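Local structure of uncharacterized protein (Parabacteroides merdae ATCC 43184, 4OPW) at residues Y54-I59 with V63-F68; L110-N115 with V120-K125; A171-T176 with F184-P189. The protein is of unknown function but is probably a cell-surface adhesin, built as a right-handed parallel beta-helix of the DUF2807 family. One frame throughout, in Å; residues are numbered along the deposited sequence.

Contact 1 of 3, residues Y54-I59 with V63-F68; sequences YVNIDI and VLTVGF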
loop_
_atom_site.group_PDB
_atom_site.type_symbol
_atom_site.label_atom_id
_atom_site.label_comp_id
_atom_site.label_asym_id
_atom_site.label_seq_id
_atom_site.Cartn_x
_atom_site.Cartn_y
_atom_site.Cartn_z
ATOM N N TYR A 54 -15.566 -21.195 -7.714
ATOM C CA TYR A 54 -14.953 -20.225 -8.628
ATOM C C TYR A 54 -13.835 -19.433 -7.955
ATOM O O TYR A 54 -13.197 -18.632 -8.622
ATOM C CB TYR A 54 -16.020 -19.269 -9.200
ATOM C CG TYR A 54 -17.180 -20.027 -9.814
ATOM C CD1 TYR A 54 -17.022 -20.743 -11.000
ATOM C CD2 TYR A 54 -18.388 -20.156 -9.136
ATOM C CE1 TYR A 54 -18.059 -21.522 -11.524
ATOM C CE2 TYR A 54 -19.433 -20.934 -9.652
ATOM C CZ TYR A 54 -19.266 -21.604 -10.853
ATOM O OH TYR A 54 -20.286 -22.355 -11.397
ATOM N N VAL A 55 -13.567 -19.683 -6.671
ATOM C CA VAL A 55 -12.498 -18.969 -5.959
ATOM C C VAL A 55 -11.140 -19.500 -6.441
ATOM O O VAL A 55 -10.869 -20.705 -6.374
ATOM C CB VAL A 55 -12.670 -19.027 -4.414
ATOM C CG1 VAL A 55 -11.430 -18.480 -3.691
ATOM C CG2 VAL A 55 -13.914 -18.247 -3.993
ATOM N N ASN A 56 -10.312 -18.573 -6.971
ATOM C CA ASN A 56 -8.975 -18.875 -7.476
ATOM C C ASN A 56 -7.910 -18.547 -6.428
ATOM O O ASN A 56 -7.825 -17.411 -5.987
ATOM C CB ASN A 56 -8.700 -18.061 -8.769
ATOM C CG ASN A 56 -7.355 -18.326 -9.410
ATOM O OD1 ASN A 56 -6.872 -19.460 -9.478
ATOM N ND2 ASN A 56 -6.717 -17.277 -9.912
ATOM N N ILE A 57 -7.143 -19.560 -6.003
ATOM C CA ILE A 57 -5.998 -19.442 -5.089
ATOM C C ILE A 57 -4.868 -20.072 -5.862
ATOM O O ILE A 57 -4.892 -21.284 -6.094
ATOM C CB ILE A 57 -6.237 -20.109 -3.693
ATOM C CG1 ILE A 57 -7.420 -19.450 -2.954
ATOM C CG2 ILE A 57 -4.941 -20.089 -2.840
ATOM C CD1 ILE A 57 -8.037 -20.345 -1.868
ATOM N N ASP A 58 -3.935 -19.259 -6.355
ATOM C CA ASP A 58 -2.861 -19.809 -7.167
ATOM C C ASP A 58 -1.515 -19.242 -6.762
ATOM O O ASP A 58 -1.373 -18.028 -6.665
ATOM C CB ASP A 58 -3.127 -19.508 -8.649
ATOM C CG ASP A 58 -2.252 -20.344 -9.581
ATOM O OD1 ASP A 58 -2.207 -21.580 -9.406
ATOM O OD2 ASP A 58 -1.669 -19.772 -10.510
ATOM N N ILE A 59 -0.534 -20.114 -6.520
ATOM C CA ILE A 59 0.813 -19.666 -6.156
ATOM C C ILE A 59 1.783 -20.095 -7.274
ATOM O O ILE A 59 1.858 -21.279 -7.627
ATOM C CB ILE A 59 1.255 -20.172 -4.748
ATOM C CG1 ILE A 59 0.346 -19.584 -3.642
ATOM C CG2 ILE A 59 2.742 -19.832 -4.467
ATOM C CD1 ILE A 59 0.519 -20.213 -2.255
ATOM N N VAL A 63 4.442 -16.321 -5.570
ATOM C CA VAL A 63 3.522 -15.185 -5.733
ATOM C C VAL A 63 2.111 -15.717 -5.619
ATOM O O VAL A 63 1.694 -16.556 -6.425
ATOM C CB VAL A 63 3.726 -14.395 -7.052
ATOM C CG1 VAL A 63 2.741 -13.224 -7.153
ATOM C CG2 VAL A 63 5.177 -13.912 -7.175
ATOM N N LEU A 64 1.381 -15.244 -4.620
ATOM C CA LEU A 64 0.002 -15.648 -4.425
ATOM C C LEU A 64 -0.941 -14.690 -5.159
ATOM O O LEU A 64 -0.883 -13.477 -4.945
ATOM C CB LEU A 64 -0.338 -15.691 -2.910
ATOM C CG LEU A 64 -1.847 -15.755 -2.555
ATOM C CD1 LEU A 64 -2.480 -17.121 -2.959
ATOM C CD2 LEU A 64 -2.069 -15.533 -1.062
ATOM N N THR A 65 -1.816 -15.251 -6.001
ATOM C CA THR A 65 -2.897 -14.522 -6.665
ATOM C C THR A 65 -4.221 -15.056 -6.129
ATOM O O THR A 65 -4.404 -16.275 -6.048
ATOM C CB THR A 65 -2.833 -14.608 -8.212
ATOM O OG1 THR A 65 -1.627 -13.987 -8.654
ATOM C CG2 THR A 65 -4.018 -13.892 -8.892
ATOM N N VAL A 66 -5.135 -14.150 -5.751
ATOM C CA VAL A 66 -6.485 -14.548 -5.318
ATOM C C VAL A 66 -7.498 -13.774 -6.172
ATOM O O VAL A 66 -7.324 -12.587 -6.419
ATOM C CB VAL A 66 -6.722 -14.347 -3.775
ATOM C CG1 VAL A 66 -8.152 -14.693 -3.376
ATOM C CG2 VAL A 66 -5.738 -15.171 -2.941
ATOM N N GLY A 67 -8.561 -14.452 -6.597
ATOM C CA GLY A 67 -9.653 -13.834 -7.337
ATOM C C GLY A 67 -10.651 -14.902 -7.734
ATOM O O GLY A 67 -10.840 -15.877 -6.991
ATOM N N PHE A 68 -11.273 -14.734 -8.896
ATOM C CA PHE A 68 -12.203 -15.735 -9.434
ATOM C C PHE A 68 -11.640 -16.380 -10.699
ATOM O O PHE A 68 -10.762 -15.811 -11.349
ATOM C CB PHE A 68 -13.582 -15.123 -9.744
ATOM C CG PHE A 68 -14.393 -14.726 -8.537
ATOM C CD1 PHE A 68 -14.796 -15.674 -7.605
ATOM C CD2 PHE A 68 -14.827 -13.409 -8.373
ATOM C CE1 PHE A 68 -15.544 -15.294 -6.472
ATOM C CE2 PHE A 68 -15.605 -13.039 -7.266
ATOM C CZ PHE A 68 -15.968 -13.985 -6.333
HETATM O O HOH W 1 -8.175 -14.722 -10.212
#
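D58 with T65 and N56 with G67 exchange four backbone hydrogen bonds, making an antiparallel beta hairpin at one border of the long sheet of this beta-helix-like fold. D58 and T65 bond to each other through N and O, with T65 N lying 2.9 Å from D58 O, and both donors sit almost in line with the carbonyls they use. N56 and G67 form the second such pair, less evenly: N56 N reaches G67 O at 2.7 Å from well above the carbonyl plane, whereas G67 N meets N56 O in plane, on a lone pair.

I57, I59, L64 and V66 share one face. L64 CD1 lies between two neighbours, 3.8 Å from I59 CG1 and 3.9 Å from I57 CG2; the second torsion of L64 (chi2 69°) swings CD1 back toward the partner strand. On this face I43 of strand 42-46 touches both I57 and V66.

Near G67 the chain turns a corner, and F68 leaves the common faces to set its ring edge by Y54 O. The ring also meets F79, with the planes at about 45°. On the N56 side, one water ties the segments together, accepting from N56 ND2 at 3.0 Å and donating to F68 O at 3.0 Å.

Contact 2 of 3, residues L110-N115 with V120-K125; sequences LKINAN and VQLKQK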
loop_
_atom_site.group_PDB
_atom_site.type_symbol
_atom_site.label_atom_id
_atom_site.label_comp_id
_atom_site.label_asym_id
_atom_site.label_seq_id
_atom_site.Cartn_x
_atom_site.Cartn_y
_atom_site.Cartn_z
ATOM N N LEU A 110 10.174 -4.304 1.453
ATOM C CA LEU A 110 8.734 -4.415 1.318
ATOM C C LEU A 110 8.301 -3.392 0.281
ATOM O O LEU A 110 8.516 -2.189 0.450
ATOM C CB LEU A 110 7.973 -4.258 2.644
ATOM C CG LEU A 110 6.438 -4.351 2.536
ATOM C CD1 LEU A 110 5.966 -5.690 1.870
ATOM C CD2 LEU A 110 5.788 -4.123 3.885
ATOM N N LYS A 111 7.745 -3.890 -0.824
ATOM C CA LYS A 111 7.242 -3.049 -1.909
ATOM C C LYS A 111 5.741 -3.191 -2.008
ATOM O O LYS A 111 5.224 -4.303 -2.071
ATOM C CB LYS A 111 7.932 -3.439 -3.234
ATOM C CG LYS A 111 7.398 -2.722 -4.476
ATOM C CD LYS A 111 8.292 -2.976 -5.708
ATOM C CE LYS A 111 8.254 -4.417 -6.227
ATOM N NZ LYS A 111 9.439 -4.782 -7.064
ATOM N N ILE A 112 5.024 -2.060 -1.975
ATOM C CA ILE A 112 3.580 -2.067 -2.089
ATOM C C ILE A 112 3.134 -1.153 -3.216
ATOM O O ILE A 112 3.542 0.018 -3.266
ATOM C CB ILE A 112 2.904 -1.670 -0.754
ATOM C CG1 ILE A 112 3.407 -2.606 0.385
ATOM C CG2 ILE A 112 1.343 -1.707 -0.876
ATOM C CD1 ILE A 112 2.828 -2.367 1.704
ATOM N N ASN A 113 2.317 -1.694 -4.136
ATOM C CA ASN A 113 1.726 -0.943 -5.242
ATOM C C ASN A 113 0.216 -0.973 -5.066
ATOM O O ASN A 113 -0.382 -2.048 -5.166
ATOM C CB ASN A 113 2.149 -1.521 -6.602
ATOM C CG ASN A 113 3.637 -1.482 -6.881
ATOM O OD1 ASN A 113 4.405 -0.719 -6.279
ATOM N ND2 ASN A 113 4.081 -2.295 -7.833
ATOM N N ALA A 114 -0.389 0.185 -4.753
ATOM C CA ALA A 114 -1.814 0.298 -4.487
ATOM C C ALA A 114 -2.429 1.117 -5.603
ATOM O O ALA A 114 -2.023 2.266 -5.840
ATOM C CB ALA A 114 -2.042 0.946 -3.111
ATOM N N ASN A 115 -3.346 0.489 -6.344
ATOM C CA ASN A 115 -3.967 1.130 -7.495
ATOM C C ASN A 115 -5.470 1.171 -7.397
ATOM O O ASN A 115 -6.059 0.585 -6.484
ATOM C CB ASN A 115 -3.568 0.359 -8.762
ATOM C CG ASN A 115 -2.079 0.150 -8.927
ATOM O OD1 ASN A 115 -1.590 -0.990 -9.019
ATOM N ND2 ASN A 115 -1.330 1.235 -8.914
ATOM N N VAL A 120 -4.873 0.354 1.620
ATOM C CA VAL A 120 -3.830 -0.481 2.234
ATOM C C VAL A 120 -3.584 0.050 3.637
ATOM O O VAL A 120 -3.311 1.236 3.796
ATOM C CB VAL A 120 -2.510 -0.515 1.400
ATOM C CG1 VAL A 120 -1.379 -1.233 2.168
ATOM C CG2 VAL A 120 -2.737 -1.143 0.021
ATOM N N GLN A 121 -3.750 -0.800 4.655
ATOM C CA GLN A 121 -3.518 -0.413 6.043
ATOM C C GLN A 121 -2.495 -1.341 6.678
ATOM O O GLN A 121 -2.761 -2.538 6.834
ATOM C CB GLN A 121 -4.815 -0.403 6.877
ATOM C CG GLN A 121 -5.916 0.528 6.349
ATOM C CD GLN A 121 -7.222 0.213 7.030
ATOM O OE1 GLN A 121 -8.029 -0.580 6.548
ATOM N NE2 GLN A 121 -7.433 0.789 8.178
ATOM N N LEU A 122 -1.311 -0.801 7.025
ATOM C CA LEU A 122 -0.271 -1.566 7.721
ATOM C C LEU A 122 -0.394 -1.136 9.161
ATOM O O LEU A 122 0.040 -0.047 9.511
ATOM C CB LEU A 122 1.126 -1.353 7.115
ATOM C CG LEU A 122 1.226 -1.491 5.566
ATOM C CD1 LEU A 122 2.646 -1.240 5.092
ATOM C CD2 LEU A 122 0.680 -2.856 5.050
ATOM N N LYS A 123 -1.146 -1.912 9.955
ATOM C CA LYS A 123 -1.560 -1.487 11.300
ATOM C C LYS A 123 -0.505 -1.633 12.407
ATOM O O LYS A 123 -0.682 -1.030 13.478
ATOM C CB LYS A 123 -2.846 -2.220 11.712
ATOM C CG LYS A 123 -4.047 -1.828 10.833
ATOM C CD LYS A 123 -5.360 -2.266 11.450
ATOM C CE LYS A 123 -6.551 -1.756 10.683
ATOM N NZ LYS A 123 -7.831 -2.271 11.248
ATOM N N GLN A 124 0.550 -2.440 12.191
ATOM C CA GLN A 124 1.590 -2.635 13.213
ATOM C C GLN A 124 2.971 -2.336 12.634
ATOM O O GLN A 124 3.112 -2.170 11.416
ATOM C CB GLN A 124 1.502 -4.029 13.832
ATOM C CG GLN A 124 0.308 -4.162 14.789
ATOM C CD GLN A 124 0.090 -5.567 15.297
ATOM O OE1 GLN A 124 -0.946 -6.182 15.057
ATOM N NE2 GLN A 124 1.036 -6.097 16.035
ATOM N N LYS A 125 3.981 -2.189 13.502
ATOM C CA LYS A 125 5.304 -1.730 13.090
ATOM C C LYS A 125 5.883 -2.504 11.891
ATOM O O LYS A 125 5.944 -3.733 11.884
ATOM C CB LYS A 125 6.298 -1.729 14.265
ATOM C CG LYS A 125 7.632 -1.051 13.946
ATOM C CD LYS A 125 8.560 -1.048 15.156
ATOM C CE LYS A 125 9.769 -0.172 14.936
ATOM N NZ LYS A 125 10.597 -0.063 16.165
#
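I112 turns its CG1 beside the backbone N (chi1 -55°) and then runs out fully extended (chi2 -179°), which carries CD1 straight at L122. The leucine answers with the same kind of chain, its CG anti to the carbonyl carbon (chi1 -49°) and one methyl at full reach. The two side chains therefore meet tip to tip: I112 CD1 is 3.6 Å from L122 CD1 and 4.0 Å from L122 CD2, set against the forked end of the leucine.

The other branch of I112 serves a different partner. Its CG2 faces V120 CG1 at 4.1 Å, again end to end, while the second valine methyl, V120 CG2, rests 3.8 Å from A114 CB. I112 thus serves both partners, with CD1 against L122 and CG2 against V120, and A114 takes the other methyl of V120. L110 adds a looser touch at the far end, its CD2 standing 4.4 Å from L122 CD1.

No hydrogen bond crosses here, because the strands belong to different walls of the parallel beta-helix: the axes of 110-114 and 120-122 come no nearer than 9.7 Å, and side chains alone bridge the interior. Adjacent coils continue the filling. M141 touches both I112 and V120, L133 lies beside I112, and F99 covers V120 from strand 98-101. The backbones are held instead within their own walls, as where L110 and I112 bond to D132 on the next strand.

All five touching residues are buried and aliphatic, so the walls are joined here by methyl-to-methyl dispersion and the exclusion of water, with no polar side-chain group in the contact that would need a partner.

Contact 3 of 3, residues A171-T176 with F184-P189; sequences ADYSIT and FGVAVP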
loop_
_atom_site.group_PDB
_atom_site.type_symbol
_atom_site.label_atom_id
_atom_site.label_comp_id
_atom_site.label_asym_id
_atom_site.label_seq_id
_atom_site.Cartn_x
_atom_site.Cartn_y
_atom_site.Cartn_z
ATOM N N ALA A 171 14.781 9.450 2.487
ATOM C CA ALA A 171 13.446 9.316 1.906
ATOM C C ALA A 171 13.355 10.050 0.589
ATOM O O ALA A 171 13.851 11.176 0.469
ATOM C CB ALA A 171 12.369 9.825 2.866
ATOM N N ASP A 172 12.715 9.402 -0.399
ATOM C CA ASP A 172 12.410 9.994 -1.692
ATOM C C ASP A 172 10.906 10.085 -1.779
ATOM O O ASP A 172 10.235 9.044 -1.810
ATOM C CB ASP A 172 12.989 9.181 -2.866
ATOM C CG ASP A 172 14.500 9.159 -3.001
ATOM O OD1 ASP A 172 15.161 10.062 -2.448
ATOM O OD2 ASP A 172 15.018 8.262 -3.700
ATOM N N TYR A 173 10.372 11.314 -1.726
ATOM C CA TYR A 173 8.936 11.562 -1.815
ATOM C C TYR A 173 8.625 12.169 -3.153
ATOM O O TYR A 173 9.295 13.134 -3.553
ATOM C CB TYR A 173 8.460 12.497 -0.698
ATOM C CG TYR A 173 8.619 11.982 0.712
ATOM C CD1 TYR A 173 7.825 10.945 1.187
ATOM C CD2 TYR A 173 9.467 12.617 1.614
ATOM C CE1 TYR A 173 7.912 10.513 2.511
ATOM C CE2 TYR A 173 9.548 12.209 2.944
ATOM C CZ TYR A 173 8.776 11.147 3.385
ATOM O OH TYR A 173 8.818 10.746 4.698
ATOM N N SER A 174 7.627 11.623 -3.870
ATOM C CA SER A 174 7.277 12.173 -5.176
ATOM C C SER A 174 5.772 12.165 -5.398
ATOM O O SER A 174 5.092 11.221 -5.000
ATOM C CB SER A 174 7.968 11.400 -6.300
ATOM O OG SER A 174 9.381 11.470 -6.224
ATOM N N ILE A 175 5.254 13.258 -5.992
ATOM C CA ILE A 175 3.834 13.415 -6.360
ATOM C C ILE A 175 3.816 13.874 -7.811
ATOM O O ILE A 175 4.472 14.876 -8.136
ATOM C CB ILE A 175 2.985 14.353 -5.439
ATOM C CG1 ILE A 175 2.898 13.810 -3.983
ATOM C CG2 ILE A 175 1.545 14.570 -6.019
ATOM C CD1 ILE A 175 2.603 14.854 -2.944
ATOM N N THR A 176 3.042 13.177 -8.675
ATOM C CA THR A 176 2.933 13.549 -10.089
ATOM C C THR A 176 1.451 13.648 -10.424
ATOM O O THR A 176 0.698 12.739 -10.081
ATOM C CB THR A 176 3.696 12.546 -10.988
ATOM O OG1 THR A 176 5.052 12.450 -10.532
ATOM C CG2 THR A 176 3.686 12.963 -12.455
ATOM N N PHE A 184 4.458 14.071 8.309
ATOM C CA PHE A 184 5.093 14.877 9.361
ATOM C C PHE A 184 5.624 13.988 10.509
ATOM O O PHE A 184 6.583 14.358 11.198
ATOM C CB PHE A 184 4.091 15.881 9.954
ATOM C CG PHE A 184 3.804 17.138 9.174
ATOM C CD1 PHE A 184 4.826 17.821 8.518
ATOM C CD2 PHE A 184 2.531 17.700 9.179
ATOM C CE1 PHE A 184 4.567 19.009 7.828
ATOM C CE2 PHE A 184 2.278 18.910 8.517
ATOM C CZ PHE A 184 3.295 19.546 7.834
ATOM N N GLY A 185 4.987 12.827 10.696
ATOM C CA GLY A 185 5.332 11.885 11.760
ATOM C C GLY A 185 6.584 11.055 11.542
ATOM O O GLY A 185 7.026 10.363 12.466
ATOM N N VAL A 186 7.155 11.071 10.320
ATOM C CA VAL A 186 8.344 10.278 10.018
ATOM C C VAL A 186 9.582 11.184 9.962
ATOM O O VAL A 186 9.733 11.988 9.034
ATOM C CB VAL A 186 8.184 9.430 8.717
ATOM C CG1 VAL A 186 9.458 8.636 8.411
ATOM C CG2 VAL A 186 6.992 8.485 8.838
ATOM N N ALA A 187 10.472 11.027 10.949
ATOM C CA ALA A 187 11.714 11.795 10.988
ATOM C C ALA A 187 12.743 11.153 10.053
ATOM O O ALA A 187 13.027 9.951 10.147
ATOM C CB ALA A 187 12.255 11.885 12.401
ATOM N N VAL A 188 13.287 11.963 9.135
ATOM C CA VAL A 188 14.267 11.509 8.141
ATOM C C VAL A 188 15.415 12.520 8.020
ATOM O O VAL A 188 15.135 13.634 7.607
ATOM C CB VAL A 188 13.647 11.286 6.730
ATOM C CG1 VAL A 188 14.671 10.645 5.794
ATOM C CG2 VAL A 188 12.341 10.490 6.769
ATOM N N PRO A 189 16.700 12.139 8.193
ATOM C CA PRO A 189 17.785 13.124 8.016
ATOM C C PRO A 189 17.927 13.668 6.579
ATOM O O PRO A 189 18.035 14.883 6.417
ATOM C CB PRO A 189 19.044 12.349 8.441
ATOM C CG PRO A 189 18.546 11.245 9.303
ATOM C CD PRO A 189 17.224 10.857 8.696
HETATM O O HOH W 2 8.814 12.758 6.565
#
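V188 lays its CG1 methyl over A171, 3.5 Å from A171 N and 3.8 Å from A171 CB. Its other methyl, CG2, sits 4.0 Å from the same CB and 4.1 Å from Y173 OH, so the valine's fork spans the small alanine and the end of the tyrosine.

Y173 points across the interior of the beta-helix from one wall toward another. With CG anti to the carbonyl carbon (chi1 -63°), its ring carries the hydroxyl to V186 and V188 on the facing strand, where OH comes within 4.3 Å of V186 CB. L151 and C153 from one neighbouring strand and V191 and C193 from the other flank the tyrosine, and I203 touches it as well.

The hydroxyl reaches the backbone of the other segment through a water. Y173 OH donates to it at 2.7 Å, and the water donates onward to V186 O at 2.7 Å. A buried phenol and a main-chain carbonyl are thereby both given a hydrogen-bond partner, and a largely apolar contact gains one directional link between two segments that share no direct hydrogen bond.

In the fold
From the N terminus, the chain first closes contact 1, a tight hairpin with three residues between its segments. Contacts 2 and 3 then follow in series, with four and seven intervening residues; none nests in or crosses another. Contact 1 joins two neighbouring strands at an outermost edge of the long sheet that also holds 109-114 and 170-177. Contacts 2 and 3 instead tie that sheet, across the helix interior, to strands 119-122 and 186-188 on other walls. Centres lie about 20 Å apart between contacts 1 and 2 and about 16 Å between 2 and 3. The centre of contact 2 sits about 3 Å from the centre of the chain, with contacts 1 and 3 on opposite sides of that centre.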